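Local coordinates for protein putative arsenate reductase (Streptococcus mutans UA159, PDB 3FZ4) that is a putative ArsC-family arsenate reductase with a thioredoxin-like fold and a redox-active disulfide, so it probably carries out thiol-based reduction, at residues A[7-12]-A[18-23]; A[46-51]-A[104-109]; A[58-63]-A[74-79]. The protein carries 1 engineered substitution. One frame throughout, in Å; residues are numbered along the deposited sequence.

From the N terminus, interaction 1 closes first: strand 5-9 runs into the loop holding Cys13, the chain turns into helix 14-26, and residues 18-23 fold back on the strand they have just left. Interaction 2 comes later and spans far more chain, bringing the end of helix 42-51 against the edge strand 105-109. Interaction 3 is nested inside that long loop, joining 58-63 to 74-79 within the helical part. Interactions 1 and 2 both reach the four-stranded sheet, on opposite sides of the chain's centre. Interactions 2 and 3 touch directly, Phe59 packing on Trp48, Leu49 and Ile109, while interaction 1 touches neither.

Interaction 1. Residues A[7-12]-A[18-23]; sequences FYEYPK and RAKAEL. With FMT (formic acid), chain E.
Within the beta-alpha-beta unit of strand 5-9, helix 14-26 and strand 30-34, this contact packs the helix on the first strand through Phe7, which meets Ala19, Lys20 and Leu23. Strand and helix run roughly antiparallel, and the axes of the two short segments come within 10.2 Å. CG anti to the backbone N (chi1 176°) brings the Phe7 ring against Leu23 and the start of the Lys20 chain. Leu23 lays CD1 over one face of it in a CH-pi contact, 4.0 Å from the ring centroid and offset toward the rim. Ala19 CB meets Phe7 CE1 obliquely at 3.8 Å, and Lys20 CB comes to 3.6 Å from Phe7 CE2, the lysine chain crossing the phenylalanine at about a right angle.

Lys20 then does a second job. Its fully extended chain carries the ammonium to Glu9, where NZ forms a salt bridge with OE2 at 2.7 Å; Glu9 OE2 accepts through its syn lone pair, on the side of OE1. The contact therefore has an apolar part round Phe7 and a charged one at Glu9 and Lys20, and the ion pair would be expected to limit the rotation of the Glu9 carboxylate. Glu9 also touches the Cys13-Cys16 region, where a disulfide has been seen. A strand leading into a CxxC motif at the start of a helix, with that helix packed back on the strand, is characteristic of the thioredoxin-like fold.

Interaction 2. Residues A[46-51]-A[104-109]; sequences RNWLEN and GKIVQI. Engineered in segment 104-109: Gly104 (natural residue Asp). With NA (sodium ion), chain B; FMT (formic acid), chain F; EDO (1,2-ethanediol), chain C.
The last turns of helix 42-51 come up against the start of edge strand 105-109, the backbones drawing nearest where Trp48 CA lies 6.2 Å from Ile106 CA. Trp48 does most of the work, its indole meeting the strand both by its face and by its edge; CG lies beside its backbone N and anti to the carbonyl carbon (chi1 -59°), which brings the ring against the strand. At the edge, NE1 donates to Gly104 O at 2.9 Å in a nearly straight bond (166°); the oxygen lies in the indole plane, though the nitrogen stands above the plane of the carbonyl. Gly104 is an engineered residue, aspartate in the natural sequence, but the bond uses its main chain alone. A water also donates to this oxygen.

Over the indole face sits Ile106, with CB 3.8 Å from the centroid of the five-membered ring and only 9° off its normal, a CH-pi contact in which the two side chains cross at about a right angle. Through Trp48 the helix packs on strands 105-109 and 99-102 of the mixed sheet of this thioredoxin-like fold, touching Leu99 and Val101 as well as Ile106. Ile106 N donates to O1 of a formic acid, probably from the crystallisation liquor, at 3.1 Å. Further along the strand, a classic beta bulge sets Val107 and Gln108 across from the single residue Leu100. Gln108 O binds the sodium ion at 3.0 Å, together with Gly110 and Tyr115.

Interaction 3. Residues A[58-63]-A[74-79]; sequences KFFNTS and DKLHQL
One face of the Phe60 ring is covered by Leu76 CD1, which stands 3.6 Å above the ring plane and is displaced toward the rim. Leu79 CD1 approaches the same ring obliquely, at 4.4 Å from Phe60 CZ. The methyl of Leu76 makes a CH-pi contact, its carbon 3.8 Å from the ring centroid and 17° off the normal. It settles over the outer half of the ring, 3.7 Å from both Phe60 CE1 and CZ, so the far end of the phenylalanine is the part that meets the leucine.

The two side chains come from opposing backbones and lie alongside each other, head to tail. The backbones themselves stay well apart, Phe60 CA and Leu76 CA being 9.7 Å from each other, and side chains alone bridge the gap. Phe60 has CG beside its backbone N and anti to the carbonyl carbon (chi1 -76°), a torsion that lets the outer atoms CE1 and CZ meet Leu76. Leu76 is less relaxed: its chi1 of -136° lies away from the staggered values, so the side chain may be somewhat strained. Leu79, three residues on, lies on the same side of the turn, with its N hydrogen-bonded to Leu76 O at 3.1 Å; this bond links the two leucines that meet Phe60.

The joint is small and apolar, burying 114 Å² in all. It connects the loop following helix 42-51 with the chain running on from helix 72-75. Tyr67 of helix 65-69 touches both Phe60 and Leu76, and helix 81-90 adds Leu88 beside Phe60 and Ala84 beside Leu79. Next to Phe60, Phe59 packs on helix 42-51, while backbone bonds between Phe59 and Lys96 and between Asn61 and Leu94 tie the loop to the chain leading into strand 99-102.

Interaction 1. Residues A[7-12]-A[18-23]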
loop_
_atom_site.group_PDB
_atom_site.type_symbol
_atom_site.label_atom_id
_atom_site.label_comp_id
_atom_site.label_asym_id
_atom_site.label_seq_id
_atom_site.Cartn_x
_atom_site.Cartn_y
_atom_site.Cartn_z
ATOM N N PHE A 7 -0.493 3.092 -8.717
ATOM C CA PHE A 7 -1.536 2.244 -8.139
ATOM C C PHE A 7 -0.943 0.855 -7.918
ATOM O O PHE A 7 -0.621 0.164 -8.883
ATOM C CB PHE A 7 -2.728 2.203 -9.106
ATOM C CG PHE A 7 -3.837 1.296 -8.681
ATOM C CD1 PHE A 7 -4.602 1.576 -7.531
ATOM C CD2 PHE A 7 -4.127 0.155 -9.446
ATOM C CE1 PHE A 7 -5.663 0.717 -7.179
ATOM C CE2 PHE A 7 -5.191 -0.693 -9.097
ATOM C CZ PHE A 7 -5.934 -0.435 -7.949
ATOM N N TYR A 8 -0.761 0.484 -6.655
ATOM C CA TYR A 8 -0.216 -0.833 -6.331
ATOM C C TYR A 8 -1.350 -1.816 -6.099
ATOM O O TYR A 8 -2.261 -1.552 -5.305
ATOM C CB TYR A 8 0.646 -0.763 -5.088
ATOM C CG TYR A 8 1.977 -0.142 -5.314
ATOM C CD1 TYR A 8 3.036 -0.933 -5.718
ATOM C CD2 TYR A 8 2.200 1.218 -5.100
ATOM C CE1 TYR A 8 4.283 -0.388 -5.967
ATOM C CE2 TYR A 8 3.479 1.772 -5.306
ATOM C CZ TYR A 8 4.502 0.943 -5.751
ATOM O OH TYR A 8 5.769 1.463 -5.990
ATOM N N GLU A 9 -1.301 -2.953 -6.785
ATOM C CA GLU A 9 -2.426 -3.896 -6.811
ATOM C C GLU A 9 -1.894 -5.318 -6.888
ATOM O O GLU A 9 -0.693 -5.541 -6.959
ATOM C CB GLU A 9 -3.345 -3.604 -8.010
ATOM C CG GLU A 9 -2.619 -3.698 -9.352
ATOM C CD GLU A 9 -3.562 -3.806 -10.519
ATOM O OE1 GLU A 9 -4.722 -4.167 -10.293
ATOM O OE2 GLU A 9 -3.138 -3.521 -11.636
ATOM N N TYR A 10 -2.803 -6.279 -6.901
ATOM C CA TYR A 10 -2.473 -7.699 -7.010
ATOM C C TYR A 10 -3.654 -8.390 -7.705
ATOM O O TYR A 10 -4.779 -7.973 -7.503
ATOM C CB TYR A 10 -2.245 -8.230 -5.588
ATOM C CG TYR A 10 -1.739 -9.641 -5.555
ATOM C CD1 TYR A 10 -0.477 -9.977 -6.063
ATOM C CD2 TYR A 10 -2.510 -10.648 -4.980
ATOM C CE1 TYR A 10 -0.019 -11.323 -6.046
ATOM C CE2 TYR A 10 -2.054 -11.970 -4.930
ATOM C CZ TYR A 10 -0.818 -12.293 -5.462
ATOM O OH TYR A 10 -0.389 -13.604 -5.420
ATOM N N PRO A 11 -3.406 -9.454 -8.509
ATOM C CA PRO A 11 -4.542 -10.071 -9.236
ATOM C C PRO A 11 -5.631 -10.632 -8.336
ATOM O O PRO A 11 -6.820 -10.453 -8.656
ATOM C CB PRO A 11 -3.868 -11.202 -10.032
ATOM C CG PRO A 11 -2.484 -10.649 -10.285
ATOM C CD PRO A 11 -2.124 -10.057 -8.937
ATOM N N LYS A 12 -5.262 -11.289 -7.243
ATOM C CA LYS A 12 -6.262 -11.853 -6.326
ATOM C C LYS A 12 -6.532 -10.836 -5.235
ATOM O O LYS A 12 -6.043 -10.931 -4.094
ATOM C CB LYS A 12 -5.789 -13.173 -5.720
ATOM C CG LYS A 12 -6.899 -13.909 -4.970
ATOM C CD LYS A 12 -6.423 -15.183 -4.254
ATOM C CE LYS A 12 -7.393 -15.566 -3.134
ATOM N NZ LYS A 12 -8.701 -16.052 -3.636
ATOM N N ARG A 18 -12.019 -3.194 -7.696
ATOM C CA ARG A 18 -12.983 -2.103 -7.535
ATOM C C ARG A 18 -12.307 -0.754 -7.699
ATOM O O ARG A 18 -12.797 0.135 -8.376
ATOM C CB ARG A 18 -13.580 -2.156 -6.135
ATOM C CG ARG A 18 -14.579 -3.278 -5.926
ATOM C CD ARG A 18 -15.048 -3.438 -4.478
ATOM N NE ARG A 18 -15.591 -2.244 -3.847
ATOM C CZ ARG A 18 -15.509 -1.999 -2.539
ATOM N NH1 ARG A 18 -14.882 -2.844 -1.711
ATOM N NH2 ARG A 18 -16.060 -0.902 -2.070
ATOM N N ALA A 19 -11.160 -0.603 -7.031
ATOM C CA ALA A 19 -10.443 0.668 -7.046
ATOM C C ALA A 19 -9.976 0.977 -8.485
ATOM O O ALA A 19 -10.069 2.124 -8.951
ATOM C CB ALA A 19 -9.273 0.596 -6.107
ATOM N N LYS A 20 -9.444 -0.029 -9.181
ATOM C CA LYS A 20 -8.959 0.184 -10.558
ATOM C C LYS A 20 -10.125 0.556 -11.474
ATOM O O LYS A 20 -9.993 1.422 -12.346
ATOM C CB LYS A 20 -8.227 -1.066 -11.056
ATOM C CG LYS A 20 -7.365 -0.795 -12.300
ATOM C CD LYS A 20 -6.693 -2.097 -12.758
ATOM C CE LYS A 20 -5.460 -1.885 -13.605
ATOM N NZ LYS A 20 -4.782 -3.214 -13.756
ATOM N N ALA A 21 -11.278 -0.078 -11.265
ATOM C CA ALA A 21 -12.452 0.279 -12.060
ATOM C C ALA A 21 -12.792 1.751 -11.851
ATOM O O ALA A 21 -13.212 2.424 -12.796
ATOM C CB ALA A 21 -13.665 -0.618 -11.741
ATOM N N GLU A 22 -12.706 2.254 -10.600
ATOM C CA GLU A 22 -12.987 3.671 -10.377
ATOM C C GLU A 22 -11.967 4.569 -11.070
ATOM O O GLU A 22 -12.356 5.581 -11.684
ATOM C CB GLU A 22 -13.075 3.990 -8.894
ATOM C CG GLU A 22 -13.559 5.405 -8.689
ATOM C CD GLU A 22 -13.441 5.921 -7.271
ATOM O OE1 GLU A 22 -12.860 5.218 -6.420
ATOM O OE2 GLU A 22 -13.897 7.078 -7.061
ATOM N N LEU A 23 -10.678 4.227 -10.977
ATOM C CA LEU A 23 -9.671 5.016 -11.712
ATOM C C LEU A 23 -9.985 5.077 -13.200
ATOM O O LEU A 23 -9.851 6.127 -13.821
ATOM C CB LEU A 23 -8.286 4.448 -11.499
ATOM C CG LEU A 23 -7.708 4.595 -10.109
ATOM C CD1 LEU A 23 -6.414 3.781 -9.953
ATOM C CD2 LEU A 23 -7.500 6.055 -9.768
HETATM C C FMT E . -15.394 1.609 -1.330
HETATM O O1 FMT E . -15.026 2.755 -1.121
HETATM O O2 FMT E . -15.130 0.636 -0.618
#

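Interaction 2. Residues A[46-51]-A[104-109]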
loop_
_atom_site.group_PDB
_atom_site.type_symbol
_atom_site.label_atom_id
_atom_site.label_comp_id
_atom_site.label_asym_id
_atom_site.label_seq_id
_atom_site.Cartn_x
_atom_site.Cartn_y
_atom_site.Cartn_z
ATOM N N ARG A 46 9.649 3.771 4.026
ATOM C CA ARG A 46 10.050 4.453 5.241
ATOM C C ARG A 46 9.546 5.894 5.279
ATOM O O ARG A 46 9.092 6.363 6.317
ATOM C CB ARG A 46 11.578 4.402 5.367
ATOM C CG ARG A 46 12.117 5.193 6.544
ATOM C CD ARG A 46 11.792 4.542 7.864
ATOM N NE ARG A 46 12.397 5.294 8.974
ATOM C CZ ARG A 46 13.696 5.316 9.280
ATOM N NH1 ARG A 46 14.586 4.573 8.615
ATOM N NH2 ARG A 46 14.092 6.065 10.300
ATOM N N ASN A 47 9.617 6.583 4.145
ATOM C CA ASN A 47 9.117 7.946 4.092
ATOM C C ASN A 47 7.620 8.002 4.404
ATOM O O ASN A 47 7.184 8.867 5.136
ATOM C CB ASN A 47 9.406 8.586 2.746
ATOM C CG ASN A 47 9.305 10.090 2.795
ATOM O OD1 ASN A 47 10.088 10.754 3.478
ATOM N ND2 ASN A 47 8.345 10.638 2.066
ATOM N N TRP A 48 6.839 7.048 3.884
ATOM C CA TRP A 48 5.433 7.004 4.203
ATOM C C TRP A 48 5.243 6.756 5.689
ATOM O O TRP A 48 4.375 7.385 6.318
ATOM C CB TRP A 48 4.757 5.877 3.432
ATOM C CG TRP A 48 4.848 5.958 1.938
ATOM C CD1 TRP A 48 5.142 7.055 1.175
ATOM C CD2 TRP A 48 4.651 4.878 1.034
ATOM N NE1 TRP A 48 5.122 6.720 -0.159
ATOM C CE2 TRP A 48 4.796 5.390 -0.275
ATOM C CE3 TRP A 48 4.304 3.522 1.199
ATOM C CZ2 TRP A 48 4.659 4.574 -1.412
ATOM C CZ3 TRP A 48 4.175 2.722 0.065
ATOM C CH2 TRP A 48 4.349 3.254 -1.217
ATOM N N LEU A 49 5.984 5.814 6.256
ATOM C CA LEU A 49 5.780 5.486 7.665
ATOM C C LEU A 49 6.077 6.664 8.557
ATOM O O LEU A 49 5.406 6.840 9.588
ATOM C CB LEU A 49 6.657 4.316 8.093
ATOM C CG LEU A 49 6.497 2.987 7.343
ATOM C CD1 LEU A 49 7.376 1.938 7.989
ATOM C CD2 LEU A 49 5.051 2.516 7.333
ATOM N N GLU A 50 7.107 7.423 8.179
ATOM C CA GLU A 50 7.537 8.560 8.981
ATOM C C GLU A 50 6.633 9.778 8.858
ATOM O O GLU A 50 6.392 10.470 9.861
ATOM C CB GLU A 50 8.974 8.942 8.627
ATOM C CG GLU A 50 10.034 7.887 8.987
ATOM C CD GLU A 50 10.414 7.834 10.479
ATOM O OE1 GLU A 50 9.953 8.675 11.286
ATOM O OE2 GLU A 50 11.201 6.938 10.859
ATOM N N ASN A 51 6.108 10.019 7.664
ATOM C CA ASN A 51 5.506 11.323 7.345
ATOM C C ASN A 51 4.037 11.341 7.058
ATOM O O ASN A 51 3.434 12.404 7.021
ATOM C CB ASN A 51 6.265 11.971 6.197
ATOM C CG ASN A 51 7.708 12.256 6.565
ATOM O OD1 ASN A 51 7.982 12.976 7.523
ATOM N ND2 ASN A 51 8.636 11.629 5.856
ATOM N N GLY A 104 5.135 9.990 -5.412
ATOM C CA GLY A 104 5.907 9.376 -4.337
ATOM C C GLY A 104 5.290 9.429 -2.950
ATOM O O GLY A 104 5.819 8.820 -2.039
ATOM N N LYS A 105 4.187 10.156 -2.795
ATOM C CA LYS A 105 3.562 10.382 -1.491
ATOM C C LYS A 105 2.344 9.458 -1.361
ATOM O O LYS A 105 1.537 9.372 -2.280
ATOM C CB LYS A 105 3.096 11.821 -1.418
ATOM C CG LYS A 105 4.190 12.845 -1.634
ATOM C CD LYS A 105 5.196 12.820 -0.518
ATOM C CE LYS A 105 6.076 14.105 -0.485
ATOM N NZ LYS A 105 6.850 14.190 -1.742
ATOM N N ILE A 106 2.230 8.740 -0.248
ATOM C CA ILE A 106 1.071 7.880 -0.064
ATOM C C ILE A 106 -0.149 8.784 0.085
ATOM O O ILE A 106 -0.143 9.726 0.915
ATOM C CB ILE A 106 1.249 6.896 1.164
ATOM C CG1 ILE A 106 0.071 5.925 1.247
ATOM C CG2 ILE A 106 1.480 7.630 2.482
ATOM C CD1 ILE A 106 0.006 4.922 0.087
ATOM N N VAL A 107 -1.200 8.514 -0.702
ATOM C CA VAL A 107 -2.436 9.304 -0.564
ATOM C C VAL A 107 -3.646 8.505 -0.161
ATOM O O VAL A 107 -4.593 9.086 0.352
ATOM C CB VAL A 107 -2.800 10.191 -1.789
ATOM C CG1 VAL A 107 -1.694 11.200 -2.040
ATOM C CG2 VAL A 107 -3.081 9.376 -3.040
ATOM N N GLN A 108 -3.636 7.189 -0.378
ATOM C CA GLN A 108 -4.711 6.362 0.153
ATOM C C GLN A 108 -4.248 4.932 0.307
ATOM O O GLN A 108 -3.700 4.359 -0.649
ATOM C CB GLN A 108 -5.988 6.403 -0.691
ATOM C CG GLN A 108 -7.167 5.715 0.025
ATOM C CD GLN A 108 -8.491 6.006 -0.619
ATOM O OE1 GLN A 108 -8.725 7.119 -1.089
ATOM N NE2 GLN A 108 -9.377 5.031 -0.623
ATOM N N ILE A 109 -4.470 4.355 1.493
ATOM C CA ILE A 109 -4.216 2.927 1.724
ATOM C C ILE A 109 -5.557 2.200 1.745
ATOM O O ILE A 109 -6.487 2.640 2.423
ATOM C CB ILE A 109 -3.508 2.681 3.105
ATOM C CG1 ILE A 109 -2.202 3.465 3.255
ATOM C CG2 ILE A 109 -3.263 1.200 3.314
ATOM C CD1 ILE A 109 -1.632 3.397 4.697
HETATM NA NA NA B . -5.691 2.834 -2.222
HETATM C C FMT F . 4.715 10.819 2.512
HETATM O O1 FMT F . 3.962 10.036 1.908
HETATM O O2 FMT F . 5.962 10.838 2.426
HETATM C C1 EDO C . 4.755 15.016 6.992
HETATM O O1 EDO C . 3.954 14.782 8.111
HETATM C C2 EDO C . 6.190 15.372 7.340
HETATM O O2 EDO C . 6.674 16.031 6.180
HETATM O O HOH W 1 8.039 9.771 -0.633
#

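Interaction 3. Residues A[58-63]-A[74-79]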
loop_
_atom_site.group_PDB
_atom_site.type_symbol
_atom_site.label_atom_id
_atom_site.label_comp_id
_atom_site.label_asym_id
_atom_site.label_seq_id
_atom_site.Cartn_x
_atom_site.Cartn_y
_atom_site.Cartn_z
ATOM N N LYS A 58 -1.600 0.216 9.783
ATOM C CA LYS A 58 -2.384 0.538 8.597
ATOM C C LYS A 58 -1.673 0.171 7.288
ATOM O O LYS A 58 -2.307 0.048 6.242
ATOM C CB LYS A 58 -2.796 2.005 8.572
ATOM C CG LYS A 58 -3.894 2.295 9.567
ATOM C CD LYS A 58 -4.259 3.765 9.632
ATOM C CE LYS A 58 -5.661 3.959 10.232
ATOM N NZ LYS A 58 -6.080 2.853 11.169
ATOM N N PHE A 59 -0.351 0.020 7.342
ATOM C CA PHE A 59 0.406 -0.363 6.174
ATOM C C PHE A 59 0.523 -1.854 5.945
ATOM O O PHE A 59 1.052 -2.265 4.913
ATOM C CB PHE A 59 1.815 0.236 6.262
ATOM C CG PHE A 59 1.828 1.741 6.090
ATOM C CD1 PHE A 59 2.020 2.311 4.829
ATOM C CD2 PHE A 59 1.640 2.578 7.205
ATOM C CE1 PHE A 59 2.012 3.681 4.672
ATOM C CE2 PHE A 59 1.643 3.951 7.048
ATOM C CZ PHE A 59 1.831 4.499 5.795
ATOM N N PHE A 60 0.069 -2.663 6.897
ATOM C CA PHE A 60 0.196 -4.096 6.786
ATOM C C PHE A 60 -1.068 -4.792 6.348
ATOM O O PHE A 60 -2.199 -4.394 6.696
ATOM C CB PHE A 60 0.603 -4.702 8.129
ATOM C CG PHE A 60 2.058 -4.481 8.459
ATOM C CD1 PHE A 60 2.487 -3.252 8.996
ATOM C CD2 PHE A 60 2.996 -5.485 8.207
ATOM C CE1 PHE A 60 3.848 -3.035 9.277
ATOM C CE2 PHE A 60 4.352 -5.279 8.483
ATOM C CZ PHE A 60 4.771 -4.061 9.031
ATOM N N ASN A 61 -0.859 -5.868 5.606
ATOM C CA ASN A 61 -1.953 -6.710 5.136
ATOM C C ASN A 61 -2.289 -7.710 6.247
ATOM O O ASN A 61 -1.876 -8.866 6.208
ATOM C CB ASN A 61 -1.494 -7.412 3.861
ATOM C CG ASN A 61 -2.527 -8.295 3.272
ATOM O OD1 ASN A 61 -3.702 -8.192 3.576
ATOM N ND2 ASN A 61 -2.089 -9.186 2.399
ATOM N N THR A 62 -3.046 -7.231 7.226
ATOM C CA THR A 62 -3.295 -7.987 8.452
ATOM C C THR A 62 -4.184 -9.214 8.247
ATOM O O THR A 62 -4.164 -10.120 9.086
ATOM C CB THR A 62 -3.934 -7.094 9.547
ATOM O OG1 THR A 62 -5.123 -6.511 9.037
ATOM C CG2 THR A 62 -3.006 -5.958 9.972
ATOM N N SER A 63 -4.922 -9.253 7.137
ATOM C CA SER A 63 -5.752 -10.422 6.820
ATOM C C SER A 63 -5.000 -11.451 5.982
ATOM O O SER A 63 -5.553 -12.485 5.665
ATOM C CB SER A 63 -7.022 -9.981 6.093
ATOM O OG SER A 63 -6.734 -9.472 4.780
ATOM N N ASP A 74 1.982 -9.861 17.438
ATOM C CA ASP A 74 2.785 -9.784 18.674
ATOM C C ASP A 74 3.991 -8.878 18.533
ATOM O O ASP A 74 4.495 -8.357 19.526
ATOM C CB ASP A 74 3.350 -11.161 19.064
ATOM C CG ASP A 74 2.271 -12.212 19.343
ATOM O OD1 ASP A 74 2.639 -13.409 19.369
ATOM O OD2 ASP A 74 1.079 -11.874 19.517
ATOM N N LYS A 75 4.467 -8.728 17.301
ATOM C CA LYS A 75 5.799 -8.203 17.060
ATOM C C LYS A 75 5.783 -6.754 16.630
ATOM O O LYS A 75 6.790 -6.049 16.783
ATOM C CB LYS A 75 6.536 -9.039 15.998
ATOM C CG LYS A 75 6.980 -10.412 16.481
ATOM C CD LYS A 75 7.278 -11.318 15.311
ATOM C CE LYS A 75 7.899 -12.640 15.757
ATOM N NZ LYS A 75 6.871 -13.606 16.228
ATOM N N LEU A 76 4.655 -6.298 16.075
ATOM C CA LEU A 76 4.552 -4.985 15.434
ATOM C C LEU A 76 4.917 -3.837 16.364
ATOM O O LEU A 76 5.677 -2.953 15.978
ATOM C CB LEU A 76 3.143 -4.770 14.881
ATOM C CG LEU A 76 2.989 -4.180 13.488
ATOM C CD1 LEU A 76 3.772 -4.980 12.461
ATOM C CD2 LEU A 76 1.521 -4.164 13.150
ATOM N N HIS A 77 4.438 -3.877 17.607
ATOM C CA HIS A 77 4.741 -2.803 18.556
ATOM C C HIS A 77 6.241 -2.721 18.907
ATOM O O HIS A 77 6.683 -1.723 19.447
ATOM C CB HIS A 77 3.888 -2.917 19.830
ATOM C CG HIS A 77 4.399 -3.921 20.816
ATOM N ND1 HIS A 77 4.184 -5.273 20.674
ATOM C CD2 HIS A 77 5.121 -3.771 21.952
ATOM C CE1 HIS A 77 4.749 -5.918 21.681
ATOM N NE2 HIS A 77 5.320 -5.029 22.473
ATOM N N GLN A 78 7.009 -3.757 18.582
ATOM C CA GLN A 78 8.438 -3.747 18.869
ATOM C C GLN A 78 9.286 -3.220 17.720
ATOM O O GLN A 78 10.461 -2.940 17.916
ATOM C CB GLN A 78 8.915 -5.139 19.301
ATOM C CG GLN A 78 8.147 -5.675 20.514
ATOM C CD GLN A 78 8.509 -7.098 20.843
ATOM O OE1 GLN A 78 8.094 -8.042 20.154
ATOM N NE2 GLN A 78 9.296 -7.269 21.905
ATOM N N LEU A 79 8.700 -3.081 16.530
ATOM C CA LEU A 79 9.487 -2.767 15.336
ATOM C C LEU A 79 9.798 -1.301 15.277
ATOM O O LEU A 79 8.919 -0.494 15.471
ATOM C CB LEU A 79 8.719 -3.118 14.058
ATOM C CG LEU A 79 8.342 -4.561 13.764
ATOM C CD1 LEU A 79 7.421 -4.597 12.544
ATOM C CD2 LEU A 79 9.549 -5.429 13.546
#